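Local structure of adenylyl-sulfate kinase 1, chloroplastic (Arabidopsis thaliana, 3UIE) at residues Gly143-Ala148 with Thr157-Pro162; Cys43-Met48 with Lys187-Leu192. The protein catalyses the ATP-dependent phosphorylation of adenosine 5'-phosphosulfate to 3'-phosphoadenylyl sulfate, the activated sulfate, and is essential for plant reproduction and needed for glucosinolate production. All blocks are in the same frame, centred on the assembly; numbering follows the deposited sequence.

Contact 1 (Gly143-Ala148 with Thr157-Pro162); sequences GLYKLA and TGIDDP. With ADX (adenosine-5'-phosphosulfate), chain D.
Tyr145 turns the edge of its ring to Ile159: CD1 of the tyrosine lies 4.0 Å from CG1 of Ile159, near the ring plane, and the two side chains cross at a slant. A chi1 of -62° sets Ile159 CG1 beside the backbone N, with its end turned to the helix. The CG1-CD1 arm thus reaches the ring edge, and CG1 also faces the methyl of Ala148 (CB to CG1 4.3 Å), which is small enough to leave room for Ile159 here.

The far end of the tyrosine is polar. One water donates to Tyr145 OH at 2.8 Å and to Thr157 O at 2.7 Å, tying helix to loop where no direct bond does. The same hydroxyl is hydrogen-bonded to Ser34 O of the ATP-binding loop, so a tyrosine suits the place: apolar along its edge, polar at its end. Thr157 in turn belongs to the adenosine-5'-phosphosulfate pocket; its backbone N approaches adenine N1 to 3.5 Å without bonding. Glycine suits position 158, where a CB would jam against Thr157 O and point toward the Tyr145 ring.

Tyr145 also packs edge-to-face with Phe156 and against Leu133, Cys136 and Glu137, so its ring lies between helix 133-139 and the loop leading to strand 171-173.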
ATOM      1  N   GLY A 143     -27.163   6.403   9.116  1.00 39.24           N
ATOM      2  CA  GLY A 143     -28.501   6.385   8.548  1.00 43.95           C
ATOM      3  C   GLY A 143     -28.621   5.567   7.275  1.00 48.41           C
ATOM      4  O   GLY A 143     -29.586   5.707   6.526  1.00 42.06           O
ATOM      5  N   LEU A 144     -27.648   4.696   7.033  1.00 41.94           N
ATOM      6  CA  LEU A 144     -27.606   3.931   5.792  1.00 36.75           C
ATOM      7  C   LEU A 144     -28.666   2.844   5.716  1.00 31.97           C
ATOM      8  O   LEU A 144     -29.235   2.608   4.649  1.00 38.33           O
ATOM      9  CB  LEU A 144     -26.226   3.302   5.594  1.00 31.64           C
ATOM     10  CG  LEU A 144     -25.099   4.299   5.338  1.00 37.77           C
ATOM     11  CD1 LEU A 144     -23.776   3.568   5.331  1.00 38.20           C
ATOM     12  CD2 LEU A 144     -25.332   5.027   4.031  1.00 41.79           C
ATOM     13  N   TYR A 145     -28.902   2.150   6.824  1.00 33.44           N
ATOM     14  CA  TYR A 145     -29.906   1.101   6.827  1.00 32.68           C
ATOM     15  C   TYR A 145     -31.288   1.670   6.509  1.00 41.15           C
ATOM     16  O   TYR A 145     -32.050   1.076   5.749  1.00 43.86           O
ATOM     17  CB  TYR A 145     -29.917   0.347   8.162  1.00 31.55           C
ATOM     18  CG  TYR A 145     -28.768  -0.622   8.310  1.00 33.81           C
ATOM     19  CD1 TYR A 145     -28.797  -1.865   7.688  1.00 35.30           C
ATOM     20  CD2 TYR A 145     -27.646  -0.291   9.061  1.00 42.94           C
ATOM     21  CE1 TYR A 145     -27.733  -2.757   7.816  1.00 33.48           C
ATOM     22  CE2 TYR A 145     -26.583  -1.176   9.192  1.00 34.15           C
ATOM     23  CZ  TYR A 145     -26.633  -2.402   8.569  1.00 36.41           C
ATOM     24  OH  TYR A 145     -25.581  -3.284   8.700  1.00 38.74           O
ATOM     25  N   LYS A 146     -31.612   2.816   7.085  1.00 33.91           N
ATOM     26  CA  LYS A 146     -32.933   3.395   6.827  1.00 47.72           C
ATOM     27  C   LYS A 146     -33.082   3.808   5.360  1.00 50.00           C
ATOM     28  O   LYS A 146     -34.143   3.628   4.761  1.00 52.08           O
ATOM     29  CB  LYS A 146     -33.222   4.567   7.768  1.00 58.28           C
ATOM     30  CG  LYS A 146     -32.189   5.666   7.716  1.00 75.52           C
ATOM     31  CD  LYS A 146     -32.390   6.671   8.844  1.00 85.91           C
ATOM     32  CE  LYS A 146     -32.152   6.037  10.206  1.00 84.88           C
ATOM     33  NZ  LYS A 146     -32.137   7.053  11.295  1.00 86.74           N
ATOM     34  N   LEU A 147     -32.013   4.344   4.782  1.00 46.62           N
ATOM     35  CA  LEU A 147     -32.015   4.706   3.366  1.00 41.07           C
ATOM     36  C   LEU A 147     -32.149   3.442   2.512  1.00 48.59           C
ATOM     37  O   LEU A 147     -32.868   3.428   1.512  1.00 45.15           O
ATOM     38  CB  LEU A 147     -30.741   5.474   3.010  1.00 43.80           C
ATOM     39  CG  LEU A 147     -30.644   6.899   3.556  1.00 53.09           C
ATOM     40  CD1 LEU A 147     -29.222   7.416   3.522  1.00 48.71           C
ATOM     41  CD2 LEU A 147     -31.562   7.826   2.777  1.00 60.73           C
ATOM     42  N   ALA A 148     -31.468   2.374   2.923  1.00 41.99           N
ATOM     43  CA  ALA A 148     -31.565   1.090   2.231  1.00 39.41           C
ATOM     44  C   ALA A 148     -32.975   0.500   2.316  1.00 48.63           C
ATOM     45  O   ALA A 148     -33.521   0.038   1.311  1.00 40.48           O
ATOM     46  CB  ALA A 148     -30.542   0.103   2.792  1.00 40.09           C
ATOM     47  N   THR A 157     -25.579  -4.205   1.759  1.00 34.16           N
ATOM     48  CA  THR A 157     -25.195  -5.412   2.484  1.00 34.60           C
ATOM     49  C   THR A 157     -26.074  -5.688   3.705  1.00 36.95           C
ATOM     50  O   THR A 157     -26.236  -4.832   4.566  1.00 34.35           O
ATOM     51  CB  THR A 157     -23.716  -5.327   2.921  1.00 34.03           C
ATOM     52  OG1 THR A 157     -22.890  -5.240   1.759  1.00 33.76           O
ATOM     53  CG2 THR A 157     -23.308  -6.563   3.716  1.00 28.63           C
ATOM     54  N   GLY A 158     -26.635  -6.894   3.771  1.00 33.94           N
ATOM     55  CA  GLY A 158     -27.428  -7.309   4.916  1.00 29.04           C
ATOM     56  C   GLY A 158     -28.913  -7.067   4.685  1.00 33.43           C
ATOM     57  O   GLY A 158     -29.755  -7.580   5.420  1.00 35.09           O
ATOM     58  N   ILE A 159     -29.220  -6.298   3.644  1.00 37.28           N
ATOM     59  CA  ILE A 159     -30.596  -5.953   3.303  1.00 37.98           C
ATOM     60  C   ILE A 159     -30.956  -6.538   1.941  1.00 42.15           C
ATOM     61  O   ILE A 159     -31.845  -7.379   1.835  1.00 44.64           O
ATOM     62  CB  ILE A 159     -30.797  -4.424   3.255  1.00 40.98           C
ATOM     63  CG1 ILE A 159     -30.521  -3.806   4.626  1.00 44.14           C
ATOM     64  CG2 ILE A 159     -32.203  -4.065   2.746  1.00 38.63           C
ATOM     65  CD1 ILE A 159     -31.346  -4.384   5.735  1.00 46.03           C
ATOM     66  N   ASP A 160     -30.241  -6.096   0.907  1.00 39.14           N
ATOM     67  CA  ASP A 160     -30.502  -6.510  -0.473  1.00 41.12           C
ATOM     68  C   ASP A 160     -29.264  -7.112  -1.139  1.00 47.48           C
ATOM     69  O   ASP A 160     -29.223  -7.287  -2.358  1.00 46.80           O
ATOM     70  CB  ASP A 160     -31.016  -5.325  -1.292  1.00 46.67           C
ATOM     71  CG  ASP A 160     -32.407  -4.891  -0.871  1.00 59.42           C
ATOM     72  OD1 ASP A 160     -32.659  -3.670  -0.759  1.00 61.82           O
ATOM     73  OD2 ASP A 160     -33.252  -5.781  -0.645  1.00 63.85           O
ATOM     74  N   ASP A 161     -28.257  -7.427  -0.330  1.00 39.58           N
ATOM     75  CA  ASP A 161     -27.048  -8.086  -0.813  1.00 43.36           C
ATOM     76  C   ASP A 161     -26.510  -8.945   0.324  1.00 39.49           C
ATOM     77  O   ASP A 161     -26.629  -8.576   1.492  1.00 40.40           O
ATOM     78  CB  ASP A 161     -26.006  -7.062  -1.264  1.00 49.48           C
ATOM     79  CG  ASP A 161     -24.994  -7.647  -2.240  1.00 54.95           C
ATOM     80  OD1 ASP A 161     -25.407  -8.177  -3.294  1.00 57.10           O
ATOM     81  OD2 ASP A 161     -23.781  -7.588  -1.949  1.00 54.36           O
ATOM     82  N   PRO A 162     -25.947 -10.115  -0.003  1.00 43.01           N
ATOM     83  CA  PRO A 162     -25.609 -11.026   1.096  1.00 43.64           C
ATOM     84  C   PRO A 162     -24.344 -10.640   1.861  1.00 36.71           C
ATOM     85  O   PRO A 162     -23.415 -10.074   1.286  1.00 43.19           O
ATOM     86  CB  PRO A 162     -25.417 -12.373   0.386  1.00 45.11           C
ATOM     87  CG  PRO A 162     -25.064 -12.019  -1.017  1.00 45.81           C
ATOM     88  CD  PRO A 162     -25.796 -10.743  -1.325  1.00 42.82           C
TER
HETATM   89  SB  ADX D 401     -17.127  -3.495   0.670  1.00 28.08           S
HETATM   90  O1B ADX D 401     -16.715  -3.167  -0.666  1.00 30.55           O
HETATM   91  O2B ADX D 401     -18.309  -4.385   0.595  1.00 29.04           O
HETATM   92  O3B ADX D 401     -16.064  -4.205   1.409  1.00 24.99           O
HETATM   93  PA  ADX D 401     -16.593  -1.143   2.050  1.00 30.07           P
HETATM   94  O1A ADX D 401     -15.420  -0.873   1.144  1.00 28.19           O
HETATM   95  O2A ADX D 401     -16.155  -1.463   3.471  1.00 30.40           O
HETATM   96  O3A ADX D 401     -17.547  -2.259   1.426  1.00 29.78           O
HETATM   97  O5' ADX D 401     -17.477   0.163   2.054  1.00 33.39           O
HETATM   98  C5' ADX D 401     -18.488   0.307   3.006  1.00 39.89           C
HETATM   99  C4' ADX D 401     -18.877   1.660   3.305  1.00 45.52           C
HETATM  100  O4' ADX D 401     -19.463   2.247   2.147  1.00 37.95           O
HETATM  101  C3' ADX D 401     -19.914   1.637   4.369  1.00 39.73           C
HETATM  102  O3' ADX D 401     -19.471   2.416   5.436  1.00 43.11           O
HETATM  103  C2' ADX D 401     -21.041   2.290   3.842  1.00 57.66           C
HETATM  104  O2' ADX D 401     -21.141   3.483   4.545  1.00 75.93           O
HETATM  105  C1' ADX D 401     -20.768   2.647   2.434  1.00 47.10           C
HETATM  106  N9  ADX D 401     -21.755   2.115   1.534  1.00 37.71           N
HETATM  107  C8  ADX D 401     -22.352   2.789   0.523  1.00 40.46           C
HETATM  108  N7  ADX D 401     -23.155   1.944  -0.148  1.00 37.13           N
HETATM  109  C5  ADX D 401     -23.068   0.731   0.438  1.00 34.38           C
HETATM  110  C6  ADX D 401     -23.666  -0.521   0.195  1.00 45.99           C
HETATM  111  N6  ADX D 401     -24.573  -0.677  -0.897  1.00 42.58           N
HETATM  112  N1  ADX D 401     -23.374  -1.576   0.995  1.00 51.12           N
HETATM  113  C2  ADX D 401     -22.512  -1.435   2.016  1.00 50.44           C
HETATM  114  N3  ADX D 401     -21.920  -0.246   2.276  1.00 43.39           N
HETATM  115  C4  ADX D 401     -22.173   0.839   1.511  1.00 34.06           C
HETATM  116  O   HOH W   1     -24.322  -3.938   6.279  1.00 32.34           O

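Contact 2 (Cys43-Met48 with Lys187-Leu192); sequences CALNQM and KVVGYL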
ATOM      1  N   CYS A  43      -9.386   1.345  15.275  0.68 24.78           N
ATOM      2  CA  CYS A  43      -8.782   2.472  15.975  0.68 27.43           C
ATOM      3  C   CYS A  43      -8.282   2.059  17.351  0.68 26.14           C
ATOM      4  O   CYS A  43      -7.134   2.320  17.698  0.68 27.45           O
ATOM      5  CB  CYS A  43      -9.764   3.646  16.090  0.68 36.37           C
ATOM      6  SG  CYS A  43     -10.122   4.496  14.523  0.68 39.38           S
ATOM      7  N   ALA A  44      -9.140   1.409  18.139  1.00 21.90           N
ATOM      8  CA  ALA A  44      -8.755   0.998  19.488  1.00 25.75           C
ATOM      9  C   ALA A  44      -7.491   0.138  19.439  1.00 24.32           C
ATOM     10  O   ALA A  44      -6.574   0.322  20.239  1.00 25.60           O
ATOM     11  CB  ALA A  44      -9.901   0.240  20.188  1.00 25.66           C
ATOM     12  N   LEU A  45      -7.449  -0.793  18.491  1.00 21.66           N
ATOM     13  CA  LEU A  45      -6.298  -1.671  18.318  1.00 23.13           C
ATOM     14  C   LEU A  45      -5.032  -0.881  17.977  1.00 24.56           C
ATOM     15  O   LEU A  45      -3.971  -1.087  18.568  1.00 23.53           O
ATOM     16  CB  LEU A  45      -6.601  -2.713  17.230  1.00 21.08           C
ATOM     17  CG  LEU A  45      -5.537  -3.722  16.825  1.00 25.30           C
ATOM     18  CD1 LEU A  45      -5.043  -4.516  18.040  1.00 25.56           C
ATOM     19  CD2 LEU A  45      -6.113  -4.665  15.768  1.00 26.54           C
ATOM     20  N   ASN A  46      -5.152   0.036  17.024  1.00 21.71           N
ATOM     21  CA  ASN A  46      -4.027   0.859  16.598  1.00 23.59           C
ATOM     22  C   ASN A  46      -3.503   1.669  17.780  1.00 26.81           C
ATOM     23  O   ASN A  46      -2.303   1.742  18.012  1.00 25.98           O
ATOM     24  CB  ASN A  46      -4.502   1.783  15.484  1.00 23.18           C
ATOM     25  CG  ASN A  46      -3.367   2.548  14.804  1.00 32.96           C
ATOM     26  OD1 ASN A  46      -2.194   2.268  15.012  1.00 36.41           O
ATOM     27  ND2 ASN A  46      -3.733   3.509  13.985  1.00 30.58           N
ATOM     28  N   GLN A  47      -4.414   2.250  18.550  1.00 25.11           N
ATOM     29  CA  GLN A  47      -4.008   3.062  19.686  1.00 30.86           C
ATOM     30  C   GLN A  47      -3.210   2.230  20.688  1.00 29.36           C
ATOM     31  O   GLN A  47      -2.185   2.668  21.207  1.00 27.76           O
ATOM     32  CB  GLN A  47      -5.242   3.646  20.369  1.00 35.78           C
ATOM     33  CG  GLN A  47      -4.938   4.298  21.689  1.00 50.49           C
ATOM     34  CD  GLN A  47      -4.372   5.689  21.525  1.00 68.26           C
ATOM     35  OE1 GLN A  47      -4.188   6.171  20.405  1.00 71.12           O
ATOM     36  NE2 GLN A  47      -4.097   6.349  22.645  1.00 74.81           N
ATOM     37  N   MET A  48      -3.704   1.026  20.955  1.00 25.19           N
ATOM     38  CA  MET A  48      -3.112   0.142  21.954  1.00 25.55           C
ATOM     39  C   MET A  48      -1.742  -0.358  21.483  1.00 25.59           C
ATOM     40  O   MET A  48      -0.782  -0.407  22.260  1.00 25.48           O
ATOM     41  CB  MET A  48      -4.063  -1.034  22.207  1.00 26.70           C
ATOM     42  CG  MET A  48      -3.664  -1.977  23.318  1.00 32.22           C
ATOM     43  SD  MET A  48      -5.039  -3.133  23.651  1.00 33.60           S
ATOM     44  CE  MET A  48      -6.303  -1.981  24.148  1.00 25.51           C
ATOM     45  N   LYS A 187      -8.206  -8.227  23.513  1.00 27.28           N
ATOM     46  CA  LYS A 187      -8.271  -9.631  23.108  1.00 33.50           C
ATOM     47  C   LYS A 187      -7.442  -9.861  21.841  1.00 27.22           C
ATOM     48  O   LYS A 187      -6.731 -10.861  21.732  1.00 26.15           O
ATOM     49  CB  LYS A 187      -9.722 -10.076  22.888  1.00 28.61           C
ATOM     50  CG  LYS A 187     -10.580 -10.039  24.135  1.00 41.92           C
ATOM     51  CD  LYS A 187     -12.000 -10.504  23.834  1.00 50.09           C
ATOM     52  CE  LYS A 187     -12.843 -10.576  25.100  1.00 60.59           C
ATOM     53  NZ  LYS A 187     -12.331 -11.637  26.018  1.00 68.29           N
ATOM     54  N   VAL A 188      -7.527  -8.936  20.884  1.00 23.96           N
ATOM     55  CA  VAL A 188      -6.713  -9.019  19.681  1.00 22.76           C
ATOM     56  C   VAL A 188      -5.236  -8.865  20.016  1.00 22.58           C
ATOM     57  O   VAL A 188      -4.414  -9.603  19.509  1.00 25.32           O
ATOM     58  CB  VAL A 188      -7.146  -7.994  18.605  1.00 22.06           C
ATOM     59  CG1 VAL A 188      -6.249  -8.092  17.385  1.00 26.30           C
ATOM     60  CG2 VAL A 188      -8.604  -8.257  18.226  1.00 26.66           C
ATOM     61  N   VAL A 189      -4.895  -7.926  20.887  1.00 23.01           N
ATOM     62  CA  VAL A 189      -3.480  -7.706  21.187  1.00 23.00           C
ATOM     63  C   VAL A 189      -2.906  -8.927  21.900  1.00 26.60           C
ATOM     64  O   VAL A 189      -1.801  -9.376  21.600  1.00 24.66           O
ATOM     65  CB  VAL A 189      -3.263  -6.442  22.047  1.00 27.75           C
ATOM     66  CG1 VAL A 189      -1.865  -6.447  22.669  1.00 28.59           C
ATOM     67  CG2 VAL A 189      -3.454  -5.183  21.195  1.00 26.18           C
ATOM     68  N   GLY A 190      -3.672  -9.469  22.842  1.00 23.28           N
ATOM     69  CA  GLY A 190      -3.253 -10.675  23.539  1.00 28.02           C
ATOM     70  C   GLY A 190      -2.995 -11.813  22.577  1.00 25.61           C
ATOM     71  O   GLY A 190      -2.040 -12.562  22.730  1.00 25.89           O
ATOM     72  N   TYR A 191      -3.854 -11.949  21.578  1.00 22.54           N
ATOM     73  CA  TYR A 191      -3.694 -12.986  20.571  1.00 26.36           C
ATOM     74  C   TYR A 191      -2.411 -12.756  19.761  1.00 26.09           C
ATOM     75  O   TYR A 191      -1.612 -13.682  19.570  1.00 25.26           O
ATOM     76  CB  TYR A 191      -4.930 -13.039  19.667  1.00 26.79           C
ATOM     77  CG  TYR A 191      -4.836 -14.008  18.511  1.00 23.72           C
ATOM     78  CD1 TYR A 191      -5.425 -15.281  18.584  1.00 27.21           C
ATOM     79  CD2 TYR A 191      -4.182 -13.649  17.339  1.00 29.48           C
ATOM     80  CE1 TYR A 191      -5.340 -16.168  17.509  1.00 32.29           C
ATOM     81  CE2 TYR A 191      -4.089 -14.523  16.274  1.00 29.46           C
ATOM     82  CZ  TYR A 191      -4.664 -15.770  16.357  1.00 31.37           C
ATOM     83  OH  TYR A 191      -4.556 -16.603  15.272  1.00 42.02           O
ATOM     84  N   LEU A 192      -2.205 -11.521  19.306  1.00 24.09           N
ATOM     85  CA  LEU A 192      -1.009 -11.197  18.522  1.00 24.63           C
ATOM     86  C   LEU A 192       0.242 -11.425  19.364  1.00 26.34           C
ATOM     87  O   LEU A 192       1.250 -11.943  18.880  1.00 25.91           O
ATOM     88  CB  LEU A 192      -1.053  -9.746  18.031  1.00 23.96           C
ATOM     89  CG  LEU A 192      -2.195  -9.455  17.050  1.00 29.79           C
ATOM     90  CD1 LEU A 192      -2.315  -7.962  16.745  1.00 27.50           C
ATOM     91  CD2 LEU A 192      -2.047 -10.286  15.767  1.00 32.51           C
TER
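In this P-loop kinase fold, two helices flanking the parallel sheet pack through Leu45 and Met48 on one side and Val188 and Val189 on the other. The axes of 43-48 and 187-192 approach to 10.3 Å and cross at -52°, a spacing that leaves room for side chains of medium size to fill the gap.

Leu45 is the main bump. Its CG stands anti to the backbone N (chi1 178°), which carries the forked end across to the second helix, where CD1 enters the notch between the two valines: it is 3.6 Å from Val189 CG2 and 3.8 Å from Val188 CG1. The other prong, CD2, rests on the same Val188 methyl, and these two side chains cross at about a right angle. Beta-branched valines suit the receiving side because their short, stiff ends give a firm notch, and the leucine has the reach to fill it.

One turn on, Met48 extends along its first two torsions and bends at chi3 (-61°), a flexible chain that can follow the contour of its neighbours. It also lies on Ile182 and Ala185 of helix 181-195. On its sheet side, Val188 packs on Ile171 and Leu173 of strand 171-173, which joins the helix to the sheet. Val189 CG2 is thus shared by both side chains, touching Leu45 CD1 on one hand and Met48 SD, 3.6 Å away, on the other.

Overall arrangement
Contacts 1 and 2 lie on opposite sides of the chain's centre, their own centres 29 Å apart and their nearest atoms about 16 Å apart. Along the sequence, 43-48 comes first, both segments of contact 1 follow, and 187-192 comes last, so contact 2 brings together distant parts of the chain while contact 1 joins near neighbours. Strand 171-173, an edge of the five-stranded parallel sheet, follows the loop of contact 1 and lies against helix 181-195 of contact 2. Contact 1 borders the substrate pocket; contact 2 joins helix 38-51, which follows the ATP-binding loop, to helix 181-195 beside the sheet, and Cys43 on the former forms the disulfide with Cys10 of the second subunit.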